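Local coordinates for protein SusD homolog (Bacteroides thetaiotaomicron VPI-5482, PDB 3IHV) that probably binds sugars at the outer membrane, as other SusD-family proteins do, helping the bacterium capture glycans for uptake, at residues Asp34-Tyr39 with Gly125-Glu130; Arg63-Asn68 with Gln74-Gln79; Lys303-Phe308 with Gln484-Glu489; Phe516-Arg521 with Ile527-Asn532. All blocks are in the same frame, centred on the assembly; numbering follows the deposited sequence.

Contact 1 (Asp34-Tyr39 with Gly125-Glu130); sequences DAMYGY and GMFYFE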
# COMPACT_ATOMS: atom_id res chain seq x y z
N ASP A 34 -1.44 13.67 3.68
CA ASP A 34 -1.78 13.55 2.28
C ASP A 34 -0.57 13.01 1.51
O ASP A 34 -0.71 12.13 0.66
CB ASP A 34 -2.20 14.95 1.80
CG ASP A 34 -3.10 14.94 0.56
OD1 ASP A 34 -4.13 14.24 0.53
OD2 ASP A 34 -2.78 15.69 -0.39
N ALA A 35 0.63 13.48 1.86
CA ALA A 35 1.86 13.05 1.22
C ALA A 35 2.33 11.65 1.62
O ALA A 35 3.30 11.12 1.07
CB ALA A 35 2.99 14.09 1.49
N MSE A 36 1.68 11.08 2.62
CA MSE A 36 1.89 9.72 3.09
C MSE A 36 0.66 8.90 2.63
O MSE A 36 0.35 8.92 1.44
CB MSE A 36 2.11 9.71 4.61
CG MSE A 36 3.32 10.49 5.04
SE MSE A 36 4.99 9.56 4.69
CE MSE A 36 4.82 8.09 5.99
N TYR A 37 -0.07 8.24 3.53
CA TYR A 37 -1.12 7.32 3.07
C TYR A 37 -2.48 7.95 2.80
O TYR A 37 -3.39 7.26 2.36
CB TYR A 37 -1.19 6.08 4.01
CG TYR A 37 0.15 5.38 4.05
CD1 TYR A 37 0.51 4.53 3.03
CD2 TYR A 37 1.09 5.64 5.06
CE1 TYR A 37 1.77 3.93 3.00
CE2 TYR A 37 2.34 5.02 5.04
CZ TYR A 37 2.68 4.20 4.02
OH TYR A 37 3.93 3.63 4.00
N GLY A 38 -2.64 9.25 3.07
CA GLY A 38 -3.89 9.90 2.75
C GLY A 38 -4.11 9.95 1.23
O GLY A 38 -5.26 9.96 0.78
N TYR A 39 -3.01 9.93 0.46
CA TYR A 39 -3.08 10.08 -1.01
C TYR A 39 -1.86 9.64 -1.77
O TYR A 39 -1.96 8.76 -2.64
CB TYR A 39 -3.45 11.54 -1.32
CG TYR A 39 -3.56 11.95 -2.76
CD1 TYR A 39 -4.06 11.09 -3.72
CD2 TYR A 39 -3.33 13.26 -3.12
CE1 TYR A 39 -4.20 11.51 -5.06
CE2 TYR A 39 -3.47 13.68 -4.45
CZ TYR A 39 -3.87 12.78 -5.41
OH TYR A 39 -4.01 13.21 -6.69
N GLY A 125 11.37 1.70 10.48
CA GLY A 125 11.67 0.69 9.45
C GLY A 125 10.74 0.82 8.24
O GLY A 125 11.19 0.75 7.09
N MSE A 126 9.46 1.05 8.52
CA MSE A 126 8.44 1.23 7.49
C MSE A 126 8.78 2.50 6.66
O MSE A 126 8.71 2.47 5.42
CB MSE A 126 7.05 1.34 8.13
CG MSE A 126 5.94 1.43 7.13
SE MSE A 126 4.27 1.33 8.14
CE MSE A 126 3.01 2.17 6.90
N PHE A 127 9.15 3.59 7.33
CA PHE A 127 9.48 4.85 6.62
C PHE A 127 10.73 4.67 5.76
O PHE A 127 10.74 5.04 4.58
CB PHE A 127 9.70 6.01 7.58
CG PHE A 127 8.53 6.32 8.48
CD1 PHE A 127 7.22 6.09 8.09
CD2 PHE A 127 8.75 6.83 9.73
CE1 PHE A 127 6.15 6.40 8.94
CE2 PHE A 127 7.71 7.13 10.56
CZ PHE A 127 6.43 6.91 10.17
N TYR A 128 11.76 4.05 6.31
CA TYR A 128 12.97 3.76 5.52
C TYR A 128 12.72 2.79 4.40
O TYR A 128 13.37 2.89 3.35
CB TYR A 128 14.16 3.30 6.35
CG TYR A 128 14.93 4.43 6.97
CD1 TYR A 128 15.73 5.24 6.22
CD2 TYR A 128 14.83 4.68 8.33
CE1 TYR A 128 16.43 6.29 6.78
CE2 TYR A 128 15.53 5.72 8.90
CZ TYR A 128 16.32 6.50 8.13
OH TYR A 128 17.00 7.53 8.73
N PHE A 129 11.79 1.85 4.59
CA PHE A 129 11.47 0.91 3.52
C PHE A 129 10.89 1.67 2.34
O PHE A 129 11.26 1.41 1.21
CB PHE A 129 10.47 -0.15 4.02
CG PHE A 129 10.09 -1.19 2.98
CD1 PHE A 129 11.06 -1.78 2.17
CD2 PHE A 129 8.81 -1.63 2.86
CE1 PHE A 129 10.74 -2.73 1.24
CE2 PHE A 129 8.49 -2.62 1.91
CZ PHE A 129 9.47 -3.17 1.13
N GLU A 130 9.91 2.55 2.60
CA GLU A 130 9.34 3.37 1.54
C GLU A 130 10.42 4.19 0.85
O GLU A 130 10.45 4.26 -0.38
CB GLU A 130 8.22 4.30 2.02
CG GLU A 130 6.96 3.59 2.48
CD GLU A 130 6.05 3.09 1.35
OE1 GLU A 130 6.55 2.79 0.25
OE2 GLU A 130 4.82 2.96 1.58

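Contact 2 (Arg63-Asn68 with Gln74-Gln79); sequences RIIPTN and QSEVQQ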
# COMPACT_ATOMS: atom_id res chain seq x y z
N ARG A 63 -2.58 13.94 -13.88
CA ARG A 63 -2.15 12.75 -14.58
C ARG A 63 -0.65 12.66 -14.76
O ARG A 63 -0.13 11.62 -15.18
CB ARG A 63 -2.85 12.68 -15.93
CG ARG A 63 -4.37 12.59 -15.80
CD ARG A 63 -5.05 12.78 -17.14
NE ARG A 63 -6.48 13.08 -16.96
CZ ARG A 63 -6.99 14.29 -16.73
NH1 ARG A 63 -6.21 15.38 -16.65
NH2 ARG A 63 -8.32 14.42 -16.61
N ILE A 64 0.07 13.72 -14.38
CA ILE A 64 1.50 13.75 -14.70
C ILE A 64 2.35 12.68 -14.01
O ILE A 64 3.22 12.07 -14.64
CB ILE A 64 2.11 15.18 -14.52
CG1 ILE A 64 3.47 15.27 -15.23
CG2 ILE A 64 2.13 15.58 -13.05
CD1 ILE A 64 4.10 16.64 -15.16
N ILE A 65 2.08 12.41 -12.73
CA ILE A 65 2.82 11.38 -12.01
C ILE A 65 2.44 9.98 -12.46
O ILE A 65 3.32 9.19 -12.80
CB ILE A 65 2.78 11.58 -10.47
CG1 ILE A 65 3.59 12.85 -10.08
CG2 ILE A 65 3.36 10.38 -9.76
CD1 ILE A 65 3.33 13.36 -8.66
N PRO A 66 1.12 9.66 -12.48
CA PRO A 66 0.73 8.32 -12.91
C PRO A 66 1.10 7.93 -14.33
O PRO A 66 1.12 6.75 -14.64
CB PRO A 66 -0.79 8.35 -12.77
CG PRO A 66 -1.04 9.35 -11.70
CD PRO A 66 -0.05 10.43 -12.00
N THR A 67 1.39 8.91 -15.20
CA THR A 67 1.82 8.62 -16.56
C THR A 67 3.33 8.64 -16.72
O THR A 67 3.83 8.50 -17.84
CB THR A 67 1.22 9.65 -17.55
OG1 THR A 67 1.63 10.98 -17.15
CG2 THR A 67 -0.37 9.49 -17.61
N ASN A 68 4.08 8.84 -15.63
CA ASN A 68 5.53 8.86 -15.70
C ASN A 68 6.10 9.92 -16.62
O ASN A 68 7.07 9.69 -17.31
CB ASN A 68 6.07 7.48 -16.04
CG ASN A 68 5.80 6.47 -14.96
OD1 ASN A 68 5.74 6.84 -13.77
ND2 ASN A 68 5.60 5.20 -15.33
N GLN A 74 8.99 17.88 -9.46
CA GLN A 74 7.57 17.60 -9.17
C GLN A 74 7.35 17.72 -7.67
O GLN A 74 8.00 17.02 -6.88
CB GLN A 74 7.19 16.22 -9.69
CG GLN A 74 5.71 16.01 -9.71
CD GLN A 74 5.01 16.92 -10.71
OE1 GLN A 74 5.52 17.17 -11.81
NE2 GLN A 74 3.84 17.44 -10.33
N SER A 75 6.43 18.61 -7.30
CA SER A 75 6.19 18.96 -5.90
C SER A 75 5.82 17.79 -5.00
O SER A 75 6.33 17.67 -3.89
CB SER A 75 5.08 20.02 -5.81
OG SER A 75 5.54 21.27 -6.30
N GLU A 76 4.94 16.94 -5.49
CA GLU A 76 4.46 15.83 -4.70
C GLU A 76 5.57 14.89 -4.26
O GLU A 76 5.54 14.36 -3.14
CB GLU A 76 3.39 15.02 -5.45
CG GLU A 76 2.10 15.79 -5.75
CD GLU A 76 2.14 16.66 -7.01
OE1 GLU A 76 3.23 16.86 -7.59
OE2 GLU A 76 1.05 17.14 -7.39
N VAL A 77 6.56 14.69 -5.14
CA VAL A 77 7.69 13.85 -4.88
C VAL A 77 8.49 14.43 -3.72
O VAL A 77 8.82 13.72 -2.76
CB VAL A 77 8.54 13.67 -6.12
CG1 VAL A 77 9.79 12.84 -5.78
CG2 VAL A 77 7.70 12.99 -7.25
N GLN A 78 8.80 15.73 -3.79
CA GLN A 78 9.50 16.39 -2.70
C GLN A 78 8.69 16.31 -1.40
O GLN A 78 9.27 16.11 -0.31
CB GLN A 78 9.82 17.85 -3.04
CG GLN A 78 10.72 18.56 -2.00
CD GLN A 78 9.97 19.10 -0.78
OE1 GLN A 78 10.56 19.32 0.29
NE2 GLN A 78 8.69 19.36 -0.95
N GLN A 79 7.38 16.44 -1.47
CA GLN A 79 6.57 16.40 -0.26
C GLN A 79 6.62 15.04 0.46
O GLN A 79 6.65 14.97 1.69
CB GLN A 79 5.13 16.77 -0.59
CG GLN A 79 4.97 18.25 -0.96
CD GLN A 79 3.59 18.60 -1.50
OE1 GLN A 79 2.86 17.74 -1.97
NE2 GLN A 79 3.24 19.88 -1.43

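Contact 3 (Lys303-Phe308 with Gln484-Glu489); sequences KVVHTF and QATAKE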
# COMPACT_ATOMS: atom_id res chain seq x y z
N LYS A 303 -8.57 4.22 -12.61
CA LYS A 303 -9.30 3.45 -13.57
C LYS A 303 -8.64 2.09 -13.75
O LYS A 303 -7.42 1.96 -13.60
CB LYS A 303 -9.37 4.20 -14.91
CG LYS A 303 -10.02 5.55 -14.83
CD LYS A 303 -11.41 5.47 -14.15
CE LYS A 303 -12.22 6.73 -14.36
NZ LYS A 303 -13.55 6.57 -13.62
N VAL A 304 -9.45 1.09 -14.03
CA VAL A 304 -8.96 -0.28 -14.16
C VAL A 304 -8.59 -0.60 -15.60
O VAL A 304 -9.38 -0.35 -16.53
CB VAL A 304 -10.02 -1.31 -13.67
CG1 VAL A 304 -9.49 -2.77 -13.84
CG2 VAL A 304 -10.45 -1.01 -12.23
N VAL A 305 -7.40 -1.17 -15.79
CA VAL A 305 -6.97 -1.55 -17.14
C VAL A 305 -7.88 -2.67 -17.64
O VAL A 305 -7.98 -3.71 -16.98
CB VAL A 305 -5.49 -1.89 -17.16
CG1 VAL A 305 -5.04 -2.43 -18.54
CG2 VAL A 305 -4.62 -0.64 -16.74
N HIS A 306 -8.52 -2.49 -18.79
CA HIS A 306 -9.55 -3.48 -19.17
C HIS A 306 -9.04 -4.89 -19.45
O HIS A 306 -9.75 -5.86 -19.21
CB HIS A 306 -10.46 -3.01 -20.28
CG HIS A 306 -11.77 -3.72 -20.26
ND1 HIS A 306 -12.66 -3.56 -19.22
CD2 HIS A 306 -12.30 -4.65 -21.08
CE1 HIS A 306 -13.72 -4.32 -19.44
NE2 HIS A 306 -13.53 -4.99 -20.56
N THR A 307 -7.81 -5.02 -19.95
CA THR A 307 -7.24 -6.33 -20.17
C THR A 307 -7.13 -7.15 -18.86
O THR A 307 -7.25 -8.39 -18.88
CB THR A 307 -5.94 -6.23 -20.90
OG1 THR A 307 -5.17 -5.18 -20.34
CG2 THR A 307 -6.19 -5.91 -22.43
N PHE A 308 -6.93 -6.48 -17.73
CA PHE A 308 -6.95 -7.14 -16.43
C PHE A 308 -8.34 -7.71 -16.17
O PHE A 308 -8.49 -8.88 -15.76
CB PHE A 308 -6.52 -6.14 -15.34
CG PHE A 308 -6.55 -6.70 -13.93
CD1 PHE A 308 -5.90 -7.88 -13.62
CD2 PHE A 308 -7.17 -6.00 -12.88
CE1 PHE A 308 -5.88 -8.35 -12.33
CE2 PHE A 308 -7.15 -6.49 -11.60
CZ PHE A 308 -6.52 -7.67 -11.34
N GLN A 484 4.90 -1.96 -21.42
CA GLN A 484 4.95 -2.17 -22.87
C GLN A 484 4.01 -3.28 -23.31
O GLN A 484 3.30 -3.13 -24.29
CB GLN A 484 6.41 -2.51 -23.26
CG GLN A 484 7.31 -1.28 -23.19
CD GLN A 484 7.10 -0.36 -24.38
OE1 GLN A 484 7.19 -0.79 -25.53
NE2 GLN A 484 6.79 0.90 -24.11
N ALA A 485 3.96 -4.36 -22.55
CA ALA A 485 3.11 -5.49 -22.95
C ALA A 485 1.64 -5.13 -22.77
O ALA A 485 0.78 -5.57 -23.56
CB ALA A 485 3.47 -6.74 -22.14
N THR A 486 1.34 -4.37 -21.72
CA THR A 486 -0.02 -3.91 -21.46
C THR A 486 -0.51 -3.02 -22.63
O THR A 486 -1.67 -3.17 -23.09
CB THR A 486 -0.14 -3.21 -20.12
OG1 THR A 486 0.26 -4.12 -19.08
CG2 THR A 486 -1.61 -2.76 -19.90
N ALA A 487 0.36 -2.14 -23.11
CA ALA A 487 0.03 -1.30 -24.26
C ALA A 487 -0.37 -2.16 -25.47
O ALA A 487 -1.40 -1.91 -26.10
CB ALA A 487 1.20 -0.35 -24.61
N LYS A 488 0.42 -3.18 -25.78
CA LYS A 488 0.09 -4.10 -26.89
C LYS A 488 -1.24 -4.80 -26.70
O LYS A 488 -2.07 -4.83 -27.60
CB LYS A 488 1.14 -5.20 -27.01
CG LYS A 488 2.49 -4.69 -27.29
CD LYS A 488 3.51 -5.78 -27.55
CE LYS A 488 4.91 -5.13 -27.75
NZ LYS A 488 6.06 -6.10 -27.79
N GLU A 489 -1.44 -5.32 -25.49
CA GLU A 489 -2.65 -6.07 -25.20
C GLU A 489 -3.92 -5.25 -25.29
O GLU A 489 -4.92 -5.72 -25.83
CB GLU A 489 -2.54 -6.79 -23.86
CG GLU A 489 -1.43 -7.88 -23.81
CD GLU A 489 -1.78 -9.15 -24.59
OE1 GLU A 489 -2.96 -9.38 -24.93
OE2 GLU A 489 -0.84 -9.91 -24.88

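Contact 4 (Phe516-Arg521 with Ile527-Asn532); sequences FPIPQR and IQFNQN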
# COMPACT_ATOMS: atom_id res chain seq x y z
N PHE A 516 11.78 6.85 -8.32
CA PHE A 516 11.46 8.27 -8.36
C PHE A 516 12.78 9.03 -8.29
O PHE A 516 13.79 8.48 -7.82
CB PHE A 516 10.52 8.67 -7.22
CG PHE A 516 9.02 8.54 -7.58
CD1 PHE A 516 8.58 7.56 -8.48
CD2 PHE A 516 8.07 9.33 -6.97
CE1 PHE A 516 7.21 7.43 -8.78
CE2 PHE A 516 6.71 9.18 -7.24
CZ PHE A 516 6.29 8.25 -8.17
N PRO A 517 12.80 10.26 -8.79
CA PRO A 517 14.01 11.03 -8.69
C PRO A 517 14.23 11.49 -7.25
O PRO A 517 13.28 11.62 -6.49
CB PRO A 517 13.71 12.27 -9.54
CG PRO A 517 12.18 12.46 -9.39
CD PRO A 517 11.67 11.04 -9.34
N ILE A 518 15.48 11.79 -6.92
CA ILE A 518 15.78 12.45 -5.66
C ILE A 518 15.21 13.86 -5.92
O ILE A 518 15.44 14.40 -6.98
CB ILE A 518 17.28 12.55 -5.43
CG1 ILE A 518 17.92 11.15 -5.45
CG2 ILE A 518 17.55 13.31 -4.12
CD1 ILE A 518 17.34 10.11 -4.50
N PRO A 519 14.40 14.41 -5.00
CA PRO A 519 13.81 15.73 -5.32
C PRO A 519 14.84 16.79 -5.68
O PRO A 519 15.91 16.89 -5.06
CB PRO A 519 13.04 16.09 -4.04
CG PRO A 519 12.78 14.80 -3.35
CD PRO A 519 13.95 13.90 -3.70
N GLN A 520 14.53 17.58 -6.68
CA GLN A 520 15.48 18.59 -7.13
C GLN A 520 15.87 19.54 -6.01
O GLN A 520 17.01 19.94 -5.92
CB GLN A 520 14.90 19.38 -8.29
CG GLN A 520 15.94 20.26 -8.97
CD GLN A 520 17.05 19.44 -9.59
OE1 GLN A 520 16.80 18.46 -10.28
NE2 GLN A 520 18.32 19.85 -9.34
N ARG A 521 14.91 19.93 -5.17
CA ARG A 521 15.20 20.83 -4.06
C ARG A 521 16.31 20.27 -3.20
O ARG A 521 17.19 21.00 -2.78
CB ARG A 521 13.97 21.04 -3.18
CG ARG A 521 14.25 21.95 -1.95
CD ARG A 521 13.15 21.87 -0.87
NE ARG A 521 13.61 22.39 0.44
CZ ARG A 521 14.10 21.66 1.46
NH1 ARG A 521 14.24 20.33 1.41
NH2 ARG A 521 14.46 22.29 2.58
N ILE A 527 25.25 18.97 -1.86
CA ILE A 527 26.27 18.93 -2.89
C ILE A 527 26.88 17.55 -3.14
O ILE A 527 27.42 17.33 -4.21
CB ILE A 527 27.37 19.98 -2.59
CG1 ILE A 527 28.17 20.34 -3.85
CG2 ILE A 527 28.26 19.49 -1.43
CD1 ILE A 527 29.05 21.62 -3.67
N GLN A 528 26.80 16.62 -2.18
CA GLN A 528 27.37 15.27 -2.40
C GLN A 528 26.37 14.30 -3.04
O GLN A 528 26.74 13.18 -3.36
CB GLN A 528 27.85 14.65 -1.09
CG GLN A 528 28.93 15.50 -0.40
CD GLN A 528 29.64 14.72 0.68
OE1 GLN A 528 30.34 13.75 0.39
NE2 GLN A 528 29.46 15.13 1.94
N PHE A 529 25.11 14.70 -3.21
CA PHE A 529 24.12 13.78 -3.78
C PHE A 529 24.33 13.56 -5.25
O PHE A 529 24.78 14.46 -5.96
CB PHE A 529 22.70 14.36 -3.65
CG PHE A 529 22.05 14.17 -2.31
CD1 PHE A 529 22.77 13.75 -1.19
CD2 PHE A 529 20.69 14.48 -2.17
CE1 PHE A 529 22.15 13.62 0.02
CE2 PHE A 529 20.06 14.33 -0.94
CZ PHE A 529 20.81 13.91 0.15
N ASN A 530 23.96 12.35 -5.68
CA ASN A 530 23.87 11.95 -7.08
C ASN A 530 22.40 11.67 -7.35
O ASN A 530 21.70 11.04 -6.55
CB ASN A 530 24.68 10.69 -7.35
CG ASN A 530 26.18 10.94 -7.39
OD1 ASN A 530 26.65 12.00 -7.85
ND2 ASN A 530 26.95 9.93 -6.97
N GLN A 531 21.92 12.17 -8.49
CA GLN A 531 20.58 11.92 -8.96
C GLN A 531 20.50 10.46 -9.46
O GLN A 531 21.49 9.89 -9.88
CB GLN A 531 20.21 12.92 -10.06
CG GLN A 531 18.79 12.76 -10.61
CD GLN A 531 17.73 12.81 -9.54
OE1 GLN A 531 17.34 11.76 -9.01
NE2 GLN A 531 17.32 14.01 -9.16
N ASN A 532 19.31 9.90 -9.39
CA ASN A 532 19.06 8.53 -9.83
C ASN A 532 19.24 8.34 -11.34
O ASN A 532 19.14 9.29 -12.09
CB ASN A 532 17.67 8.09 -9.36
CG ASN A 532 17.62 7.83 -7.88
OD1 ASN A 532 18.63 7.42 -7.29
ND2 ASN A 532 16.47 8.06 -7.27
O HOH W 1 18.49 16.29 -10.66

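Contact 1 (Asp34-Tyr39 with Gly125-Glu130)
Met-36 reaches Phe-127 with its terminal methyl. The chain of this selenomethionine bends at both chi2 and chi3, and this brings CE to 3.7 Å from CE1 of the Phe-127 ring. The two side chains cross at about a right angle. Met-36 also packs on Ala-83 and Leu-84 of helix 75-101.

Next in sequence, Tyr-37 carries the one hydrogen bond of the contact. Its CG stands beside the backbone N, chi1 -58°, and the hydroxyl end of the ring reaches Glu-130 and Met-126 of helix 107-135. Its OH donates to OE2 of Glu-130 at 2.7 Å, and OE2 receives it on the anti lone pair. The carboxylate is turned 33° from the ring plane. This joins a short, weakly bonded helix, 34-38, to a long one in the helical part of the SusD fold, a family related to TPR proteins. The two short helical segments stay 13.2 Å apart at their axes, so long side chains span the gap.

The extended chain of Met-126 meets the same tyrosine from the opposite direction. Its CE lies 3.5 Å from CE2 of Tyr-37 and close to the hydroxyl as well. All five touching residues are buried. The other carboxylate oxygen of Glu-130, OE1, forms salt bridges to Arg-133 and Arg-134, which probably help keep the acid ionised in the interior.

Contact 2 (Arg63-Asn68 with Gln74-Gln79)
Ile-65 makes the close part of this contact with the end of its longer branch. CG1 stands beside the backbone N, chi1 -69°, and the branch runs on extended towards the start of helix 75-101. Its CD1 lies 3.6 Å from CB of Glu-76 and 3.7 Å from CG of Gln-74. The methyl rests against the aliphatic parts of both side chains. CD1 of Ile-65 also touches OE1 of Glu-76, at 3.7 Å. Ile-65 itself is buried.

Gln-74 is the N-cap residue of helix 75-101, a helix of the family's N-terminal region, and the loop 63-68 folds back over this helix start. Within the loop a type I beta turn from Ile-65 to Asn-68 reverses the chain. Arg-63 O, just before the turn, accepts hydrogen bonds from both the backbone N and OG1 of Thr-67, from opposite faces of its plane.

The more open side belongs to Ile-64, Gln-74 and Glu-76, all partly exposed. Ile-64 lays its two methyl ends against the amide of Gln-74: CD1 is 3.7 Å from OE1, and CG2 is 3.7 Å from NE2. Gln-74 bends at chi2, and its NE2 donates to OE1 of Glu-76 at 2.9 Å with an N-H...O angle of 164°. This bond limits the rotation of the amide. The acceptor is met on its syn side, 20° out of the carboxylate plane.

Contact 3 (Lys303-Phe308 with Gln484-Glu489)
Val-305 and Thr-486 meet methyl to methyl, with CG1 of the valine 3.7 Å from CG2 of the threonine. The two side chains run at a slant to each other. A second touch lies about one turn further along helix 479-493. There CG2 of Thr-307 rests 3.6 Å from the backbone O of Glu-489, and 4.0 Å from CB of the same residue. Both touches are van der Waals contacts.

The torsions of the threonines decide this. Thr-486 has its methyl opposite the backbone N, and its OG1 is turned back (chi1 -58°) to bond with the carbonyl O of Thr-482 in its own helix. The hydroxyl is therefore satisfied within the helix while the methyl faces Val-305. In Thr-307 the hydroxyl sits between N and the carbonyl carbon, chi1 44°, and CG2 is presented to Glu-489. Thr-307 OG1 comes only to 4.3 Å from CG2 of Thr-486. The valine and Thr-486 are buried, whereas Glu-489 lies at the exposed margin.

Val-305 is the N-cap of helix 306-313, at the point where strand 302-304 gives way to it. Val-305 and Thr-307 both also touch Leu-490 of helix 479-493. Thr-486 also packs on Asp-50 and Tyr-502. The contact thus seats the strand-to-helix junction on helix 479-493, while Lys-303 pairs with Gln-53 in the two-stranded antiparallel sheet formed with strand 52-54.

Contact 4 (Phe516-Arg521 with Ile527-Asn532)
OE1 of Gln-531 is gripped by two backbone N-H groups. Ile-518 N donates at 2.8 Å, in the amide plane and on a lone pair. Asn-532 N donates at 2.7 Å, tilted from that plane. Near the C-terminus of the SusD-family chain, short helix 520-525 links two loop segments, the first with prolines at 517 and 519, and the side-chain amides tie them together.

The same Gln-531 amide also donates. Its NE2 reaches Ile-518 O at 2.9 Å, nearly straight at 175°, so both ends of one amide read the N-H and C=O of a single residue, as a neighbouring strand would. The chain bends at chi2, 55°, to lay the amide there. A water accepts from NE2 and donates to Gln-520 OE1.

Asn-532 adds a bond one residue on, its ND2 donating to Phe-516 O at 2.8 Å; Phe-135 O is a second acceptor. The Ile-518 side chain packs against Phe-529 and Asn-532. It crosses the Phe-529 side chain at about a right angle, CG2 of Ile-518 lying 3.9 Å from CD2 of Phe-529, and its CD1 lies 3.6 Å from ND2 of Asn-532.

In the fold
Contacts 1, 2 and 4 form one connected group around helices 75-101 and 107-135. Contact 2 is nested in the chain loop that contact 1 closes, and Ala-35 CB touches Gln-79 O at 3.8 Å. Contact 4 comes from the far C-terminal end yet packs on the same helix start: Val-77 CG2 is 3.7 Å from Phe-516 CD2, and Gln-78 CA is 3.7 Å from Pro-519 CG. Contact 3 stands apart, its nearest atoms about 9 Å from contact 2. Its Glu-489 side chain lies about 10 Å from a sodium ion, probably the one at Gly-491, Tyr-492 and Trp-494. A sodium ion also lies about 12 Å from the side chain of Tyr-37 of contact 1.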